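Local coordinates for putative PhosphatidylEthanolamine-Binding Protein (PEBP) (Chlamydia trachomatis, PDB 3N08) that is of unknown function but, as a bacterial homologue of phosphatidylethanolamine-binding proteins and Raf kinase inhibitor protein, may bind an anionic ligand of the phospholipid head-group kind, at residues L32-V37 and S76-G81; V45-D50 and Y113-D118; W66-L71 and A82-V87. One frame throughout, in Å; residues are numbered along the deposited sequence.

Contact 1: L32-V37 and S76-G81; sequences LSFSDV and SNLAEG
The phenyl ring of Phe34 presents its edge to the segment 76-81. Ser76 O lies in the plane of the ring, 3.6 Å from Phe34 CD1, and Leu78 CD1 sits near the same plane, 4.1 Å from Phe34 CE1. Leu6, Leu44, Val75 and Ala114 also pack against Phe34. Phe34 CG stands anti to its own carbonyl carbon (chi1 -60°), beside the backbone N, and that same N donates to Ser76 O at 2.8 Å in a nearly straight bond (174°). One carbonyl oxygen thus accepts a hydrogen bond from the backbone while lying against the ring edge, and it also receives a CA-H...O contact from Ser33 CA at 3.3 Å. Two residues along, Leu32 and Leu78 form an antiparallel hydrogen-bonded pair: Leu32 N donates to Leu78 O (2.9 Å) and Leu78 N to Leu32 O (2.8 Å). Ser33 and Asn77 make the intervening non-hydrogen-bonded pair, with side chains on the face turned from Leu32 and Leu78. Beyond the ladder a water donates to Phe34 O and, in the conformer of Ser76 modelled here, is also hydrogen-bonded to its OG. This register evidence defines a short antiparallel ladder at the margin of a three-stranded sheet. Strand 32-35 is its middle strand, with 5-7 along its other edge, and the buried Leu32 and Phe34 pack on strands 43-50 and 108-117 of the larger sheet, as expected for the layered beta fold of the PEBP family.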
loop_
_atom_site.group_PDB
_atom_site.type_symbol
_atom_site.label_atom_id
_atom_site.label_comp_id
_atom_site.label_asym_id
_atom_site.label_seq_id
_atom_site.Cartn_x
_atom_site.Cartn_y
_atom_site.Cartn_z
ATOM N N LEU B 32 7.496 -11.653 2.818
ATOM C CA LEU B 32 6.467 -10.624 2.814
ATOM C C LEU B 32 6.699 -9.666 3.947
ATOM O O LEU B 32 7.181 -10.059 5.009
ATOM C CB LEU B 32 5.101 -11.261 3.016
ATOM C CG LEU B 32 4.661 -12.231 1.913
ATOM C CD1 LEU B 32 3.424 -13.005 2.368
ATOM C CD2 LEU B 32 4.345 -11.455 0.637
ATOM N N SER B 33 6.347 -8.405 3.730
ATOM C CA SER B 33 6.476 -7.343 4.732
ATOM C C SER B 33 5.159 -6.640 4.935
ATOM O O SER B 33 4.472 -6.269 3.971
ATOM C CB SER B 33 7.484 -6.290 4.292
ATOM O OG SER B 33 8.788 -6.844 4.225
ATOM N N PHE B 34 4.802 -6.449 6.189
ATOM C CA PHE B 34 3.622 -5.712 6.583
ATOM C C PHE B 34 4.104 -4.389 7.162
ATOM O O PHE B 34 5.041 -4.366 7.976
ATOM C CB PHE B 34 2.853 -6.472 7.665
ATOM C CG PHE B 34 2.387 -7.838 7.243
ATOM C CD1 PHE B 34 3.256 -8.922 7.260
ATOM C CD2 PHE B 34 1.085 -8.050 6.826
ATOM C CE1 PHE B 34 2.821 -10.192 6.871
ATOM C CE2 PHE B 34 0.646 -9.310 6.465
ATOM C CZ PHE B 34 1.513 -10.377 6.474
ATOM N N SER B 35 3.525 -3.278 6.754
ATOM C CA SER B 35 3.901 -2.033 7.390
ATOM C C SER B 35 2.721 -1.093 7.429
ATOM O O SER B 35 1.698 -1.305 6.780
ATOM C CB SER B 35 5.093 -1.398 6.685
ATOM O OG SER B 35 4.738 -1.012 5.371
ATOM N N ASP B 36 2.864 -0.065 8.240
ATOM C CA ASP B 36 1.817 0.925 8.459
ATOM C C ASP B 36 0.531 0.257 8.966
ATOM O O ASP B 36 -0.576 0.638 8.614
ATOM C CB ASP B 36 1.540 1.769 7.197
ATOM C CG ASP B 36 2.761 2.500 6.697
ATOM O OD1 ASP B 36 3.614 2.862 7.528
ATOM O OD2 ASP B 36 2.848 2.752 5.476
ATOM N N VAL B 37 0.687 -0.754 9.806
ATOM C CA VAL B 37 -0.462 -1.426 10.393
ATOM C C VAL B 37 -1.101 -0.488 11.429
ATOM O O VAL B 37 -0.393 0.074 12.258
ATOM C CB VAL B 37 -0.044 -2.775 11.070
ATOM C CG1 VAL B 37 -1.226 -3.437 11.740
ATOM C CG2 VAL B 37 0.609 -3.715 10.063
ATOM N N SER B 76 5.938 -7.469 11.265
ATOM C CA SER B 76 6.818 -6.790 10.291
ATOM C C SER B 76 7.164 -7.665 9.080
ATOM O O SER B 76 6.512 -7.577 8.051
ATOM C CB SER B 76 8.081 -6.266 10.973
ATOM O OG SER B 76 8.695 -5.260 10.190
ATOM N N ASN B 77 8.172 -8.519 9.183
ATOM C CA ASN B 77 8.510 -9.385 8.055
ATOM C C ASN B 77 8.182 -10.858 8.322
ATOM O O ASN B 77 8.223 -11.331 9.466
ATOM C CB ASN B 77 9.992 -9.194 7.695
ATOM C CG ASN B 77 10.450 -10.093 6.549
ATOM O OD1 ASN B 77 10.042 -9.927 5.392
ATOM N ND2 ASN B 77 11.329 -11.035 6.866
ATOM N N LEU B 78 7.794 -11.558 7.263
ATOM C CA LEU B 78 7.910 -13.001 7.210
ATOM C C LEU B 78 9.020 -13.309 6.214
ATOM O O LEU B 78 8.901 -13.000 5.027
ATOM C CB LEU B 78 6.611 -13.646 6.742
ATOM C CG LEU B 78 5.385 -13.414 7.631
ATOM C CD1 LEU B 78 4.153 -14.021 6.987
ATOM C CD2 LEU B 78 5.606 -14.000 9.034
ATOM N N ALA B 79 10.101 -13.908 6.697
ATOM C CA ALA B 79 11.197 -14.256 5.820
ATOM C C ALA B 79 10.800 -15.455 4.961
ATOM O O ALA B 79 9.825 -16.157 5.258
ATOM C CB ALA B 79 12.438 -14.577 6.630
ATOM N N GLU B 80 11.533 -15.682 3.888
ATOM C CA GLU B 80 11.195 -16.771 2.982
ATOM C C GLU B 80 11.256 -18.084 3.756
ATOM O O GLU B 80 12.166 -18.312 4.547
ATOM C CB GLU B 80 12.136 -16.798 1.771
ATOM C CG GLU B 80 13.587 -17.075 2.104
ATOM C CD GLU B 80 14.488 -17.120 0.875
ATOM O OE1 GLU B 80 14.119 -16.554 -0.174
ATOM O OE2 GLU B 80 15.575 -17.732 0.977
ATOM N N GLY B 81 10.236 -18.919 3.573
ATOM C CA GLY B 81 10.192 -20.219 4.224
ATOM C C GLY B 81 10.230 -20.164 5.746
ATOM O O GLY B 81 10.498 -21.161 6.401
HETATM O O HOH W 1 8.000 -4.215 7.443
#

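Contact 2: V45-D50 and Y113-D118; sequences VLIVED and YAYALD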
loop_
_atom_site.group_PDB
_atom_site.type_symbol
_atom_site.label_atom_id
_atom_site.label_comp_id
_atom_site.label_asym_id
_atom_site.label_seq_id
_atom_site.Cartn_x
_atom_site.Cartn_y
_atom_site.Cartn_z
ATOM N N VAL B 45 -4.183 -11.038 9.321
ATOM C CA VAL B 45 -4.577 -12.187 8.519
ATOM C C VAL B 45 -3.971 -12.070 7.126
ATOM O O VAL B 45 -3.925 -10.966 6.562
ATOM C CB VAL B 45 -6.104 -12.230 8.375
ATOM C CG1 VAL B 45 -6.548 -13.373 7.470
ATOM C CG2 VAL B 45 -6.754 -12.302 9.757
ATOM N N LEU B 46 -3.531 -13.197 6.582
ATOM C CA LEU B 46 -3.030 -13.285 5.205
ATOM C C LEU B 46 -3.776 -14.370 4.440
ATOM O O LEU B 46 -3.890 -15.487 4.926
ATOM C CB LEU B 46 -1.530 -13.576 5.249
ATOM C CG LEU B 46 -0.873 -13.806 3.884
ATOM C CD1 LEU B 46 -0.789 -12.562 3.069
ATOM C CD2 LEU B 46 0.505 -14.430 4.011
ATOM N N ILE B 47 -4.290 -14.033 3.256
ATOM C CA ILE B 47 -4.921 -15.019 2.376
ATOM C C ILE B 47 -4.260 -14.877 1.006
ATOM O O ILE B 47 -4.223 -13.784 0.459
ATOM C CB ILE B 47 -6.438 -14.823 2.273
ATOM C CG1 ILE B 47 -7.081 -14.941 3.645
ATOM C CG2 ILE B 47 -7.049 -15.825 1.276
ATOM C CD1 ILE B 47 -8.562 -14.624 3.667
ATOM N N VAL B 48 -3.762 -15.983 0.448
ATOM C CA VAL B 48 -3.140 -15.962 -0.868
ATOM C C VAL B 48 -3.947 -16.865 -1.764
ATOM O O VAL B 48 -4.212 -18.026 -1.425
ATOM C CB VAL B 48 -1.686 -16.449 -0.817
ATOM C CG1 VAL B 48 -1.012 -16.373 -2.163
ATOM C CG2 VAL B 48 -0.899 -15.679 0.237
ATOM N N GLU B 49 -4.322 -16.346 -2.917
ATOM C CA GLU B 49 -5.163 -17.106 -3.806
ATOM C C GLU B 49 -4.884 -16.841 -5.268
ATOM O O GLU B 49 -4.320 -15.813 -5.642
ATOM C CB GLU B 49 -6.615 -16.858 -3.488
ATOM C CG GLU B 49 -7.027 -15.433 -3.620
ATOM C CD GLU B 49 -8.435 -15.174 -3.075
ATOM O OE1 GLU B 49 -8.846 -15.846 -2.105
ATOM O OE2 GLU B 49 -9.141 -14.305 -3.626
ATOM N N ASP B 50 -5.342 -17.791 -6.094
ATOM C CA ASP B 50 -5.141 -17.794 -7.550
ATOM C C ASP B 50 -6.498 -17.841 -8.259
ATOM O O ASP B 50 -7.148 -18.874 -8.299
ATOM C CB ASP B 50 -4.293 -19.006 -7.902
ATOM C CG ASP B 50 -4.025 -19.154 -9.410
ATOM O OD1 ASP B 50 -4.398 -18.282 -10.212
ATOM O OD2 ASP B 50 -3.367 -20.173 -9.759
ATOM N N TYR B 113 -3.576 -11.050 0.144
ATOM C CA TYR B 113 -4.439 -10.096 0.821
ATOM C C TYR B 113 -4.085 -10.085 2.293
ATOM O O TYR B 113 -4.059 -11.133 2.925
ATOM C CB TYR B 113 -5.906 -10.509 0.671
ATOM C CG TYR B 113 -6.393 -10.509 -0.754
ATOM C CD1 TYR B 113 -6.522 -9.327 -1.452
ATOM C CD2 TYR B 113 -6.703 -11.680 -1.408
ATOM C CE1 TYR B 113 -6.983 -9.313 -2.778
ATOM C CE2 TYR B 113 -7.176 -11.672 -2.714
ATOM C CZ TYR B 113 -7.294 -10.489 -3.381
ATOM O OH TYR B 113 -7.753 -10.508 -4.697
ATOM N N ALA B 114 -3.866 -8.895 2.838
ATOM C CA ALA B 114 -3.668 -8.741 4.260
ATOM C C ALA B 114 -4.861 -8.011 4.866
ATOM O O ALA B 114 -5.427 -7.079 4.266
ATOM C CB ALA B 114 -2.394 -7.967 4.546
ATOM N N TYR B 115 -5.226 -8.416 6.067
ATOM C CA TYR B 115 -6.310 -7.803 6.816
ATOM C C TYR B 115 -5.810 -7.521 8.225
ATOM O O TYR B 115 -5.304 -8.415 8.872
ATOM C CB TYR B 115 -7.532 -8.746 6.892
ATOM C CG TYR B 115 -7.989 -9.306 5.561
ATOM C CD1 TYR B 115 -7.374 -10.419 5.024
ATOM C CD2 TYR B 115 -9.036 -8.745 4.854
ATOM C CE1 TYR B 115 -7.781 -10.957 3.816
ATOM C CE2 TYR B 115 -9.447 -9.296 3.630
ATOM C CZ TYR B 115 -8.808 -10.397 3.132
ATOM O OH TYR B 115 -9.197 -10.966 1.929
ATOM N N ALA B 116 -6.024 -6.300 8.706
ATOM C CA ALA B 116 -5.784 -5.966 10.104
ATOM C C ALA B 116 -7.117 -6.042 10.827
ATOM O O ALA B 116 -8.110 -5.447 10.388
ATOM C CB ALA B 116 -5.204 -4.556 10.235
ATOM N N LEU B 117 -7.132 -6.769 11.939
ATOM C CA LEU B 117 -8.339 -6.926 12.762
ATOM C C LEU B 117 -8.177 -6.244 14.113
ATOM O O LEU B 117 -7.062 -6.169 14.643
ATOM C CB LEU B 117 -8.630 -8.404 13.022
ATOM C CG LEU B 117 -8.612 -9.389 11.870
ATOM C CD1 LEU B 117 -9.100 -10.741 12.381
ATOM C CD2 LEU B 117 -9.487 -8.913 10.740
ATOM N N ASP B 118 -9.289 -5.793 14.685
ATOM C CA ASP B 118 -9.268 -5.240 16.040
ATOM C C ASP B 118 -9.561 -6.276 17.128
ATOM O O ASP B 118 -9.922 -5.915 18.257
ATOM C CB ASP B 118 -10.251 -4.078 16.145
ATOM C CG ASP B 118 -11.677 -4.494 15.843
ATOM O OD1 ASP B 118 -12.005 -5.697 15.761
ATOM O OD2 ASP B 118 -12.524 -3.572 15.745
HETATM O O HOH W 2 -8.142 -13.066 -5.878
#
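Val45 and Tyr115 face each other as a hydrogen-bonded pair in the antiparallel ladder between strands 43-50 and 108-117, at the middle of the large sheet of the PEBP fold. The short strand axes approach to 4.8 Å, with N-to-C directions 160° apart. Four backbone bonds link Val45 with Tyr115 and Ile47 with Tyr113, among them Tyr113 N to Ile47 O at 2.8 Å, while Leu46 and Ala114 form the non-hydrogen-bonded pair between them on the reverse face. The tight part is apolar. The two methyls of Val45 diverge: CG1 meets Tyr115 CD1 at 3.9 Å, whereas CG2 meets Leu117 CD1 at the same distance. Ile47 CD1 approaches Tyr115 CE1 obliquely at 3.8 Å, and Leu132 and Met136 of helix 129-136 cover this patch of Val45, Ile47 and Tyr115. The polar end, toward Glu49 and Tyr113, has fewer direct contacts and includes a water. Glu49 CG occupies the crowded position between its backbone N and carbonyl carbon (chi1 60°), and the chain continues extended to a carboxylate turned 85° from the plane of the Tyr113 ring. Glu49 OE1 forms a salt bridge with Lys129, which probably stabilises the charged form. Glu49 OE2 lies near the plane of that ring, at its edge, 3.4 Å from Tyr113 CE2. A water links the two side chains, donating to Glu49 OE2 at 2.8 Å and hydrogen-bonded to Tyr113 OH at 2.8 Å.

Contact 3: W66-L71 and A82-V87; sequences WIVYNL and AQIFAV
Tyr69 and Val87 form an antiparallel hydrogen-bonded pair, with Tyr69 N donating to Val87 O at 2.8 Å and Val87 N returning a bond to Tyr69 O at 2.9 Å. Their side chains lie side by side and point the same way from the sheet. Tyr69 CG takes the position between backbone N and carbonyl carbon (chi1 75°), at the start of a ring whose one face is covered by Val87. The valine CB stands 3.8 Å from the Tyr69 ring centroid, 19° off the normal, a CH-pi contact, and Val87 CG1 closes to 3.4 Å from Tyr69 CE1. The phenol oxygen is engaged beyond the two segments, by hydrogen bonds to the carbonyls of Ser122 and Glu124. Strand 87-88 is the outermost strand on this side of the large sheet of the PEBP-family fold, as counted within the chain. Its partner turns a corner at Asn70, where Asn70 and Leu71 both face Leu44 in a G1 beta bulge; the positive phi of Asn70 (61°) fits that bulge. The approach to the edge strand is an irregular chain with an inverse gamma turn centred on Phe85. Ala86 directs its CB into the corner, 3.6 Å from Leu71 CD2, and Ile84 points inward to set CG2 on Val68 CG1 at 3.7 Å. Ile84 and Trp66 reach toward each other tip to tip, the isoleucine CD1 coming to the indole edge at Trp66 CZ2. Between the two segments, a water donates one hydrogen bond to Asn70 O, at 2.7 Å, and another to Phe85 O.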
loop_
_atom_site.group_PDB
_atom_site.type_symbol
_atom_site.label_atom_id
_atom_site.label_comp_id
_atom_site.label_asym_id
_atom_site.label_seq_id
_atom_site.Cartn_x
_atom_site.Cartn_y
_atom_site.Cartn_z
ATOM N N TRP B 66 -2.624 -20.201 0.516
ATOM C CA TRP B 66 -2.107 -20.006 1.869
ATOM C C TRP B 66 -3.117 -19.230 2.688
ATOM O O TRP B 66 -3.633 -18.211 2.227
ATOM C CB TRP B 66 -0.785 -19.230 1.824
ATOM C CG TRP B 66 0.147 -19.428 2.995
ATOM C CD1 TRP B 66 0.057 -20.357 3.981
ATOM C CD2 TRP B 66 1.345 -18.680 3.243
ATOM N NE1 TRP B 66 1.136 -20.220 4.851
ATOM C CE2 TRP B 66 1.934 -19.203 4.412
ATOM C CE3 TRP B 66 1.967 -17.615 2.591
ATOM C CZ2 TRP B 66 3.129 -18.683 4.954
ATOM C CZ3 TRP B 66 3.157 -17.110 3.119
ATOM C CH2 TRP B 66 3.720 -17.644 4.287
ATOM N N ILE B 67 -3.328 -19.675 3.923
ATOM C CA ILE B 67 -4.063 -18.940 4.922
ATOM C C ILE B 67 -3.229 -18.874 6.193
ATOM O O ILE B 67 -2.787 -19.912 6.720
ATOM C CB ILE B 67 -5.390 -19.652 5.237
ATOM C CG1 ILE B 67 -6.324 -19.584 4.023
ATOM C CG2 ILE B 67 -6.051 -19.047 6.483
ATOM C CD1 ILE B 67 -7.676 -20.245 4.245
ATOM N N VAL B 68 -3.112 -17.660 6.715
ATOM C CA VAL B 68 -2.474 -17.442 8.011
ATOM C C VAL B 68 -3.330 -16.446 8.782
ATOM O O VAL B 68 -3.719 -15.426 8.247
ATOM C CB VAL B 68 -1.057 -16.859 7.882
ATOM C CG1 VAL B 68 -0.409 -16.711 9.249
ATOM C CG2 VAL B 68 -0.194 -17.737 6.993
ATOM N N TYR B 69 -3.621 -16.724 10.047
ATOM C CA TYR B 69 -4.340 -15.752 10.836
ATOM C C TYR B 69 -3.777 -15.692 12.250
ATOM O O TYR B 69 -2.990 -16.545 12.661
ATOM C CB TYR B 69 -5.860 -16.013 10.820
ATOM C CG TYR B 69 -6.335 -17.178 11.654
ATOM C CD1 TYR B 69 -6.389 -18.463 11.130
ATOM C CD2 TYR B 69 -6.767 -16.973 12.957
ATOM C CE1 TYR B 69 -6.847 -19.524 11.900
ATOM C CE2 TYR B 69 -7.217 -18.015 13.719
ATOM C CZ TYR B 69 -7.262 -19.275 13.187
ATOM O OH TYR B 69 -7.725 -20.294 13.983
ATOM N N ASN B 70 -4.195 -14.668 12.991
ATOM C CA ASN B 70 -3.667 -14.395 14.314
ATOM C C ASN B 70 -2.173 -14.111 14.304
ATOM O O ASN B 70 -1.484 -14.370 15.281
ATOM C CB ASN B 70 -4.055 -15.485 15.314
ATOM C CG ASN B 70 -5.451 -15.288 15.877
ATOM O OD1 ASN B 70 -6.143 -14.297 15.584
ATOM N ND2 ASN B 70 -5.876 -16.233 16.696
ATOM N N LEU B 71 -1.693 -13.553 13.206
ATOM C CA LEU B 71 -0.352 -12.998 13.196
ATOM C C LEU B 71 -0.271 -11.799 14.117
ATOM O O LEU B 71 -1.232 -11.037 14.238
ATOM C CB LEU B 71 -0.014 -12.516 11.806
ATOM C CG LEU B 71 0.459 -13.556 10.828
ATOM C CD1 LEU B 71 0.275 -13.011 9.420
ATOM C CD2 LEU B 71 1.925 -13.947 11.092
ATOM N N ALA B 82 9.910 -19.025 6.320
ATOM C CA ALA B 82 10.126 -18.875 7.750
ATOM C C ALA B 82 9.074 -19.594 8.583
ATOM O O ALA B 82 7.979 -19.928 8.139
ATOM C CB ALA B 82 10.187 -17.398 8.132
ATOM N N GLN B 83 9.440 -19.827 9.834
ATOM C CA GLN B 83 8.474 -20.331 10.789
ATOM C C GLN B 83 7.400 -19.292 10.981
ATOM O O GLN B 83 7.656 -18.087 11.029
ATOM C CB GLN B 83 9.085 -20.660 12.147
ATOM C CG GLN B 83 8.020 -21.253 13.082
ATOM C CD GLN B 83 8.570 -21.762 14.393
ATOM O OE1 GLN B 83 9.786 -21.853 14.589
ATOM N NE2 GLN B 83 7.667 -22.114 15.306
ATOM N N ILE B 84 6.169 -19.766 11.045
ATOM C CA ILE B 84 5.024 -18.892 11.166
ATOM C C ILE B 84 4.519 -18.963 12.606
ATOM O O ILE B 84 4.019 -19.998 13.051
ATOM C CB ILE B 84 3.899 -19.327 10.178
ATOM C CG1 ILE B 84 4.392 -19.279 8.738
ATOM C CG2 ILE B 84 2.608 -18.512 10.402
ATOM C CD1 ILE B 84 4.888 -17.959 8.262
ATOM N N PHE B 85 4.674 -17.864 13.356
ATOM C CA PHE B 85 4.230 -17.809 14.746
ATOM C C PHE B 85 2.828 -17.237 14.739
ATOM O O PHE B 85 2.593 -16.072 15.109
ATOM C CB PHE B 85 5.237 -17.008 15.595
ATOM C CG PHE B 85 6.606 -17.625 15.610
ATOM C CD1 PHE B 85 6.905 -18.656 16.492
ATOM C CD2 PHE B 85 7.590 -17.188 14.742
ATOM C CE1 PHE B 85 8.168 -19.254 16.484
ATOM C CE2 PHE B 85 8.862 -17.782 14.740
ATOM C CZ PHE B 85 9.144 -18.813 15.612
ATOM N N ALA B 86 1.905 -18.071 14.260
ATOM C CA ALA B 86 0.508 -17.715 14.033
ATOM C C ALA B 86 -0.175 -19.012 13.632
ATOM O O ALA B 86 0.439 -20.074 13.651
ATOM C CB ALA B 86 0.393 -16.674 12.916
ATOM N N VAL B 87 -1.441 -18.952 13.251
ATOM C CA VAL B 87 -2.196 -20.144 12.904
ATOM C C VAL B 87 -2.259 -20.252 11.393
ATOM O O VAL B 87 -2.578 -19.284 10.713
ATOM C CB VAL B 87 -3.626 -20.088 13.471
ATOM C CG1 VAL B 87 -4.348 -21.384 13.201
ATOM C CG2 VAL B 87 -3.596 -19.760 14.969
HETATM O O HOH W 3 0.696 -14.797 16.734
#

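From the N terminus, the first of the contact segments, 32-37, is joined by 76-81 in contact 1. Strand 43-50 opens the loop that contact 2 closes only at 113-118. Within it, 66-71 pairs with 82-87, so contact 3 is nested inside contact 2, whereas contact 1 crosses both. Contacts 2 and 3 share the large sheet, where strands 43-50 and 63-71 are neighbours: Leu46 N to Val68 O (2.8 Å) is a probable hydrogen bond. Contact 1 belongs to the small sheet, which packs on the large one through Leu32 CD1 on Leu46 CD2 (3.6 Å); Leu78 CD2 on Ile84 CD1 (4.1 Å) joins it to the loop leading into strand 87-88.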